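Local coordinates for magnesium and cobalt efflux protein CorC (Neisseria meningitidis serogroup B, PDB 3OI8) that probably takes part in magnesium and cobalt ion transport, this piece being its CBS-domain pair, which binds adenosine, at the interface of chains A and B. Sequence-based numbering; all coordinates share one arbitrary frame. Chains: chain A/B, Uncharacterized protein.

Contact 1 and contact 2 lie at opposite ends of the same two-fold symmetric interface, the centres of their C-alpha atoms about 31 Å apart, and they share no residue. Contact 1 joins the first CBS domains of the two chains through helix 59-69, the 3-10 helix 90-96 and the selenomethionine that follows. Contact 2 brings helix 23-34 of chain B, the second of the chain, against helices 23-35 and 121-130 of chain A, with the two C-terminal ends meeting beside it. With both ends joined, the two CBS pairs close into a ring-like dimer, plausibly the biological unit.

Contact 1: the interface of chains A and B. Residues chain A 63, 66-67, 90, 93-94, 96-97; chain B 63, 66-67, 90, 93-97.
A largely apolar, two-fold symmetric helix-to-helix interface, held by packing and without polar bonds between the chains in this patch, joins the first CBS domains and closes one end of the dimer. At its middle A:Leu94 and B:Leu94 cross obliquely and meet branch to branch, CD2 of one 3.4 Å from CD2 of the other, closer than ordinary van der Waals contact and so a tightly packed spot. Both side chains hold CG anti to their own carbonyl carbon, which sends each leucine across into the partner. The two branches then divide the work. CD2 also rests on the CB of the partner's Leu93, the side chains crossing at about a right angle, while CD1 turns toward the partner's Ala90 carbonyl: B:Leu94 CD1 lies 3.6 Å from the backbone carbonyl O of A:Ala90 and 3.8 Å from A:Val66 CG1. Behind each leucine stands the partner's Ile67, whose CD1 covers the carbonyl; A:Ile67 CD1 comes to 3.6 Å from B:Leu94 O.

Along one flank the selenomethionines break the symmetry. A:Met97 has CG anti to its backbone N (chi1 166°), whereas B:Met97 swings CG beside the N (chi1 -78°); both side chains then bend at chi2 and chi3. As a result they do not meet tip to tip: the end methyl CE of A:Met97 is set against the selenium SE of B:Met97 at 3.5 Å. B:Met97 also lays its CG 3.9 Å from A:Thr63 CG2, a methyl anti to its own backbone N, while the threonine hydroxyl OG1 lies near CE of B:Met97. Holding is thus by shape and burial, with the two Leu94 and the two Met97 giving up the most surface. In each chain Leu94 sits in the 3-10 helix 90-96, directly after strand 84-89, and packs against the partner's helix 59-69, both within the first CBS domain.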
loop_
_atom_site.group_PDB
_atom_site.type_symbol
_atom_site.label_atom_id
_atom_site.label_comp_id
_atom_site.label_asym_id
_atom_site.label_seq_id
_atom_site.Cartn_x
_atom_site.Cartn_y
_atom_site.Cartn_z
ATOM N N THR A 63 15.254 15.065 8.540
ATOM C CA THR A 63 14.064 14.774 9.327
ATOM C C THR A 63 12.972 15.837 9.135
ATOM O O THR A 63 11.799 15.504 8.971
ATOM C CB THR A 63 14.394 14.588 10.833
ATOM O OG1 THR A 63 15.213 13.422 11.000
ATOM C CG2 THR A 63 13.119 14.404 11.637
ATOM N N VAL A 66 11.416 15.395 5.666
ATOM C CA VAL A 66 10.560 14.204 5.664
ATOM C C VAL A 66 9.209 14.469 6.338
ATOM O O VAL A 66 8.165 14.053 5.845
ATOM C CB VAL A 66 11.253 13.031 6.379
ATOM C CG1 VAL A 66 10.272 11.911 6.657
ATOM C CG2 VAL A 66 12.443 12.518 5.552
ATOM N N ILE A 67 9.230 15.173 7.463
ATOM C CA ILE A 67 7.995 15.502 8.167
ATOM C C ILE A 67 7.153 16.484 7.359
ATOM O O ILE A 67 5.936 16.319 7.220
ATOM C CB ILE A 67 8.299 16.091 9.545
ATOM C CG1 ILE A 67 8.826 14.994 10.473
ATOM C CG2 ILE A 67 7.066 16.814 10.122
ATOM C CD1 ILE A 67 9.478 15.533 11.729
ATOM N N ALA A 90 11.257 6.620 5.566
ATOM C CA ALA A 90 11.156 7.549 6.688
ATOM C C ALA A 90 11.329 6.852 8.048
ATOM O O ALA A 90 12.004 7.358 8.947
ATOM C CB ALA A 90 9.802 8.273 6.643
ATOM N N LEU A 93 14.647 6.096 9.880
ATOM C CA LEU A 93 15.283 7.172 10.632
ATOM C C LEU A 93 15.126 6.982 12.155
ATOM O O LEU A 93 15.920 7.507 12.936
ATOM C CB LEU A 93 14.713 8.533 10.226
ATOM C CG LEU A 93 15.134 9.119 8.870
ATOM C CD1 LEU A 93 14.313 10.369 8.596
ATOM C CD2 LEU A 93 16.622 9.449 8.874
ATOM N N LEU A 94 14.117 6.228 12.567
ATOM C CA LEU A 94 13.842 6.067 13.992
ATOM C C LEU A 94 14.961 5.283 14.671
ATOM O O LEU A 94 15.074 5.274 15.895
ATOM C CB LEU A 94 12.512 5.353 14.205
ATOM C CG LEU A 94 11.249 6.097 13.779
ATOM C CD1 LEU A 94 10.055 5.172 13.924
ATOM C CD2 LEU A 94 11.060 7.363 14.602
ATOM N N TYR A 96 17.734 6.157 14.823
ATOM C CA TYR A 96 18.650 7.149 15.375
ATOM C C TYR A 96 17.948 8.084 16.349
ATOM O O TYR A 96 18.440 9.164 16.640
ATOM C CB TYR A 96 19.320 7.950 14.254
ATOM C CG TYR A 96 20.295 7.136 13.454
ATOM C CD1 TYR A 96 21.492 6.709 14.018
ATOM C CD2 TYR A 96 20.023 6.790 12.132
ATOM C CE1 TYR A 96 22.392 5.955 13.284
ATOM C CE2 TYR A 96 20.910 6.033 11.393
ATOM C CZ TYR A 96 22.096 5.625 11.972
ATOM O OH TYR A 96 22.993 4.883 11.234
HETATM N N MSE A 97 16.793 7.658 16.845
HETATM C CA MSE A 97 16.004 8.469 17.761
HETATM C C MSE A 97 16.819 8.899 18.980
HETATM O O MSE A 97 16.751 10.050 19.411
HETATM C CB MSE A 97 14.776 7.677 18.206
HETATM C CG MSE A 97 14.032 8.249 19.404
HETATM SE SE MSE A 97 12.559 9.423 18.937
HETATM C CE MSE A 97 12.234 8.802 17.100
ATOM N N THR B 63 9.363 2.872 20.425
ATOM C CA THR B 63 10.249 2.990 19.268
ATOM C C THR B 63 10.928 1.650 18.946
ATOM O O THR B 63 11.024 1.277 17.795
ATOM C CB THR B 63 11.331 4.095 19.463
ATOM O OG1 THR B 63 10.684 5.358 19.659
ATOM C CG2 THR B 63 12.239 4.178 18.223
ATOM N N VAL B 66 8.314 -0.714 17.376
ATOM C CA VAL B 66 7.954 -0.291 16.032
ATOM C C VAL B 66 9.079 -0.657 15.066
ATOM O O VAL B 66 8.827 -1.211 14.003
ATOM C CB VAL B 66 7.638 1.213 15.979
ATOM C CG1 VAL B 66 7.714 1.715 14.562
ATOM C CG2 VAL B 66 6.252 1.498 16.613
ATOM N N ILE B 67 10.328 -0.390 15.447
ATOM C CA ILE B 67 11.448 -0.768 14.582
ATOM C C ILE B 67 11.580 -2.288 14.406
ATOM O O ILE B 67 12.014 -2.755 13.367
ATOM C CB ILE B 67 12.799 -0.255 15.119
ATOM C CG1 ILE B 67 12.902 1.265 14.986
ATOM C CG2 ILE B 67 13.936 -0.917 14.370
ATOM C CD1 ILE B 67 14.044 1.842 15.787
ATOM N N ALA B 90 3.858 4.846 12.086
ATOM C CA ALA B 90 5.234 4.843 12.585
ATOM C C ALA B 90 5.987 6.122 12.246
ATOM O O ALA B 90 6.716 6.654 13.079
ATOM C CB ALA B 90 5.991 3.628 12.062
ATOM N N LEU B 93 6.152 9.314 14.573
ATOM C CA LEU B 93 7.070 9.375 15.714
ATOM C C LEU B 93 8.260 10.321 15.485
ATOM O O LEU B 93 8.899 10.761 16.436
ATOM C CB LEU B 93 7.613 7.981 16.044
ATOM C CG LEU B 93 6.714 6.963 16.750
ATOM C CD1 LEU B 93 7.388 5.603 16.758
ATOM C CD2 LEU B 93 6.372 7.403 18.176
ATOM N N LEU B 94 8.574 10.590 14.221
ATOM C CA LEU B 94 9.688 11.455 13.857
ATOM C C LEU B 94 9.508 12.853 14.432
ATOM O O LEU B 94 10.481 13.625 14.581
ATOM C CB LEU B 94 9.817 11.528 12.328
ATOM C CG LEU B 94 10.390 10.254 11.686
ATOM C CD1 LEU B 94 10.569 10.448 10.189
ATOM C CD2 LEU B 94 11.723 9.898 12.374
ATOM N N LYS B 95 8.257 13.170 14.751
ATOM C CA LYS B 95 7.909 14.451 15.345
ATOM C C LYS B 95 8.693 14.690 16.631
ATOM O O LYS B 95 8.933 15.833 17.016
ATOM C CB LYS B 95 6.406 14.504 15.625
ATOM C CG LYS B 95 5.958 15.743 16.379
ATOM C CD LYS B 95 4.517 15.603 16.858
ATOM C CE LYS B 95 4.059 16.841 17.616
ATOM N NZ LYS B 95 2.638 16.722 18.040
ATOM N N TYR B 96 9.101 13.606 17.288
ATOM C CA TYR B 96 9.829 13.714 18.552
ATOM C C TYR B 96 11.321 13.371 18.463
ATOM O O TYR B 96 11.959 13.165 19.487
ATOM C CB TYR B 96 9.154 12.848 19.617
ATOM C CG TYR B 96 7.741 13.293 19.902
ATOM C CD1 TYR B 96 7.498 14.418 20.688
ATOM C CD2 TYR B 96 6.650 12.603 19.379
ATOM C CE1 TYR B 96 6.216 14.834 20.949
ATOM C CE2 TYR B 96 5.352 13.022 19.627
ATOM C CZ TYR B 96 5.148 14.137 20.417
ATOM O OH TYR B 96 3.878 14.572 20.683
HETATM N N MSE B 97 11.872 13.337 17.250
HETATM C CA MSE B 97 13.291 12.983 17.040
HETATM C C MSE B 97 14.296 13.752 17.882
HETATM O O MSE B 97 15.240 13.172 18.427
HETATM C CB MSE B 97 13.672 13.133 15.570
HETATM C CG MSE B 97 13.193 11.978 14.723
HETATM SE SE MSE B 97 14.365 10.426 14.897
HETATM C CE MSE B 97 16.015 11.276 14.332
#

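Contact 2: the interface of chains A and B. Residues chain A 32, 35, 122, 125, 129, 155; chain B 28, 31, 155.
Helix 23-34 of chain B runs past the end of helix 23-35 and the side of helix 121-130 in chain A, with ordinary helical torsions throughout, while the C-terminal residues A:Ile155 and B:Ile155 meet in non-helical backbone. This is the end of the dimer where the second CBS domain of one chain faces the N-terminal region of the other. B:Arg28 carries the contact. Its side chain starts with CG beside the backbone N, bends at chi3 (71°) and brings the guanidinium between two aliphatic groups: A:Val32 CG2 lies 3.8 Å above one face of the guanidinium of B:Arg28, and A:Leu125 CD2 lies over the opposite face, both offset toward the rim. The CB of A:Phe35 stands at the edge, in plane. Its ring, sent out with CG anti to the backbone N (chi1 -174°), is turned 57° from the guanidinium, so the two do not stack; the terminal nitrogen NH2 of B:Arg28 lies above the ring plane, off its CG-CD2 rim, 3.5 Å from A:Phe35 CG. Nearer the backbone, A:Val32 CG1 touches B:Arg28 CB at 3.9 Å.

A:Arg129 approaches the same helix from helix 121-130. Its NH1 comes tip to tip with NZ of the extended, poorly ordered B:Lys31 at 3.9 Å, and also lies 6.0 Å from B:Arg28 NE; this gathering of like charges may be mildly unfavourable unless solvent or anions screen it. The isoleucines cross at about a right angle and differ in rotamer: A:Ile155 holds CG1 in the crowded position between backbone N and carbonyl carbon, whereas in B:Ile155 CG1 is anti to N and CG2 takes the crowded place. B:Ile155 sets its CD1 against the CB-CG2 bond of A:Ile155, 3.4 Å from each atom, tighter than usual van der Waals contact.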
loop_
_atom_site.group_PDB
_atom_site.type_symbol
_atom_site.label_atom_id
_atom_site.label_comp_id
_atom_site.label_asym_id
_atom_site.label_seq_id
_atom_site.Cartn_x
_atom_site.Cartn_y
_atom_site.Cartn_z
ATOM N N VAL A 32 -10.102 -3.336 -13.240
ATOM C CA VAL A 32 -8.972 -4.203 -13.561
ATOM C C VAL A 32 -8.684 -4.172 -15.051
ATOM O O VAL A 32 -7.533 -4.112 -15.480
ATOM C CB VAL A 32 -9.232 -5.653 -13.139
ATOM C CG1 VAL A 32 -8.258 -6.588 -13.852
ATOM C CG2 VAL A 32 -9.115 -5.783 -11.625
ATOM N N PHE A 35 -7.079 -0.911 -15.919
ATOM C CA PHE A 35 -5.746 -0.922 -15.331
ATOM C C PHE A 35 -4.747 -1.642 -16.240
ATOM O O PHE A 35 -3.572 -1.268 -16.316
ATOM C CB PHE A 35 -5.827 -1.604 -13.962
ATOM C CG PHE A 35 -4.550 -1.574 -13.169
ATOM C CD1 PHE A 35 -4.256 -0.496 -12.341
ATOM C CD2 PHE A 35 -3.679 -2.656 -13.196
ATOM C CE1 PHE A 35 -3.087 -0.484 -11.575
ATOM C CE2 PHE A 35 -2.502 -2.657 -12.431
ATOM C CZ PHE A 35 -2.212 -1.576 -11.618
ATOM N N THR A 122 0.352 -3.657 -14.429
ATOM C CA THR A 122 0.083 -5.002 -13.911
ATOM C C THR A 122 1.377 -5.728 -13.546
ATOM O O THR A 122 1.447 -6.387 -12.513
ATOM C CB THR A 122 -0.711 -5.874 -14.910
ATOM O OG1 THR A 122 -0.058 -5.849 -16.184
ATOM C CG2 THR A 122 -2.137 -5.362 -15.059
ATOM N N LEU A 125 2.793 -3.943 -10.480
ATOM C CA LEU A 125 2.048 -4.271 -9.268
ATOM C C LEU A 125 2.472 -5.632 -8.741
ATOM O O LEU A 125 2.635 -5.811 -7.534
ATOM C CB LEU A 125 0.541 -4.223 -9.514
ATOM C CG LEU A 125 -0.308 -4.769 -8.363
ATOM C CD1 LEU A 125 0.027 -4.049 -7.053
ATOM C CD2 LEU A 125 -1.773 -4.616 -8.698
ATOM N N ARG A 129 4.349 -6.363 -5.133
ATOM C CA ARG A 129 3.772 -7.286 -4.149
ATOM C C ARG A 129 4.777 -8.370 -3.776
ATOM O O ARG A 129 4.900 -8.738 -2.612
ATOM C CB ARG A 129 2.441 -7.882 -4.644
ATOM C CG ARG A 129 1.237 -6.939 -4.474
ATOM C CD ARG A 129 -0.059 -7.500 -5.074
ATOM N NE ARG A 129 -0.650 -8.578 -4.277
ATOM C CZ ARG A 129 -1.500 -9.488 -4.757
ATOM N NH1 ARG A 129 -1.856 -9.463 -6.039
ATOM N NH2 ARG A 129 -1.990 -10.431 -3.961
ATOM N N ILE A 155 -2.385 1.615 -6.751
ATOM C CA ILE A 155 -3.507 0.869 -6.164
ATOM C C ILE A 155 -4.666 1.800 -5.838
ATOM O O ILE A 155 -5.717 1.352 -5.378
ATOM C CB ILE A 155 -3.124 0.097 -4.867
ATOM C CG1 ILE A 155 -2.846 1.066 -3.709
ATOM C CG2 ILE A 155 -1.970 -0.857 -5.112
ATOM C CD1 ILE A 155 -2.484 0.386 -2.377
ATOM N N ARG B 28 -5.608 -11.386 -12.152
ATOM C CA ARG B 28 -6.348 -10.401 -11.361
ATOM C C ARG B 28 -7.858 -10.578 -11.521
ATOM O O ARG B 28 -8.605 -10.544 -10.548
ATOM C CB ARG B 28 -5.958 -8.979 -11.763
ATOM C CG ARG B 28 -4.467 -8.677 -11.605
ATOM C CD ARG B 28 -4.196 -7.165 -11.659
ATOM N NE ARG B 28 -4.675 -6.487 -10.459
ATOM C CZ ARG B 28 -5.239 -5.284 -10.459
ATOM N NH1 ARG B 28 -5.642 -4.730 -9.324
ATOM N NH2 ARG B 28 -5.394 -4.629 -11.599
ATOM N N LYS B 31 -9.040 -13.841 -9.833
ATOM C CA LYS B 31 -9.064 -13.602 -8.392
ATOM C C LYS B 31 -10.289 -12.799 -7.962
ATOM O O LYS B 31 -10.980 -13.183 -7.023
ATOM C CB LYS B 31 -7.789 -12.897 -7.921
ATOM C CG LYS B 31 -6.540 -13.770 -7.925
ATOM C CD LYS B 31 -5.308 -12.935 -7.594
ATOM C CE LYS B 31 -4.015 -13.699 -7.851
ATOM N NZ LYS B 31 -2.820 -12.805 -7.794
ATOM N N ILE B 155 -6.014 -6.568 -1.455
ATOM C CA ILE B 155 -5.847 -6.203 -2.853
ATOM C C ILE B 155 -5.267 -7.365 -3.664
ATOM O O ILE B 155 -5.803 -7.733 -4.712
ATOM C CB ILE B 155 -4.933 -4.985 -2.992
ATOM C CG1 ILE B 155 -5.246 -4.241 -4.288
ATOM C CG2 ILE B 155 -3.474 -5.413 -2.921
ATOM C CD1 ILE B 155 -4.587 -2.902 -4.375
#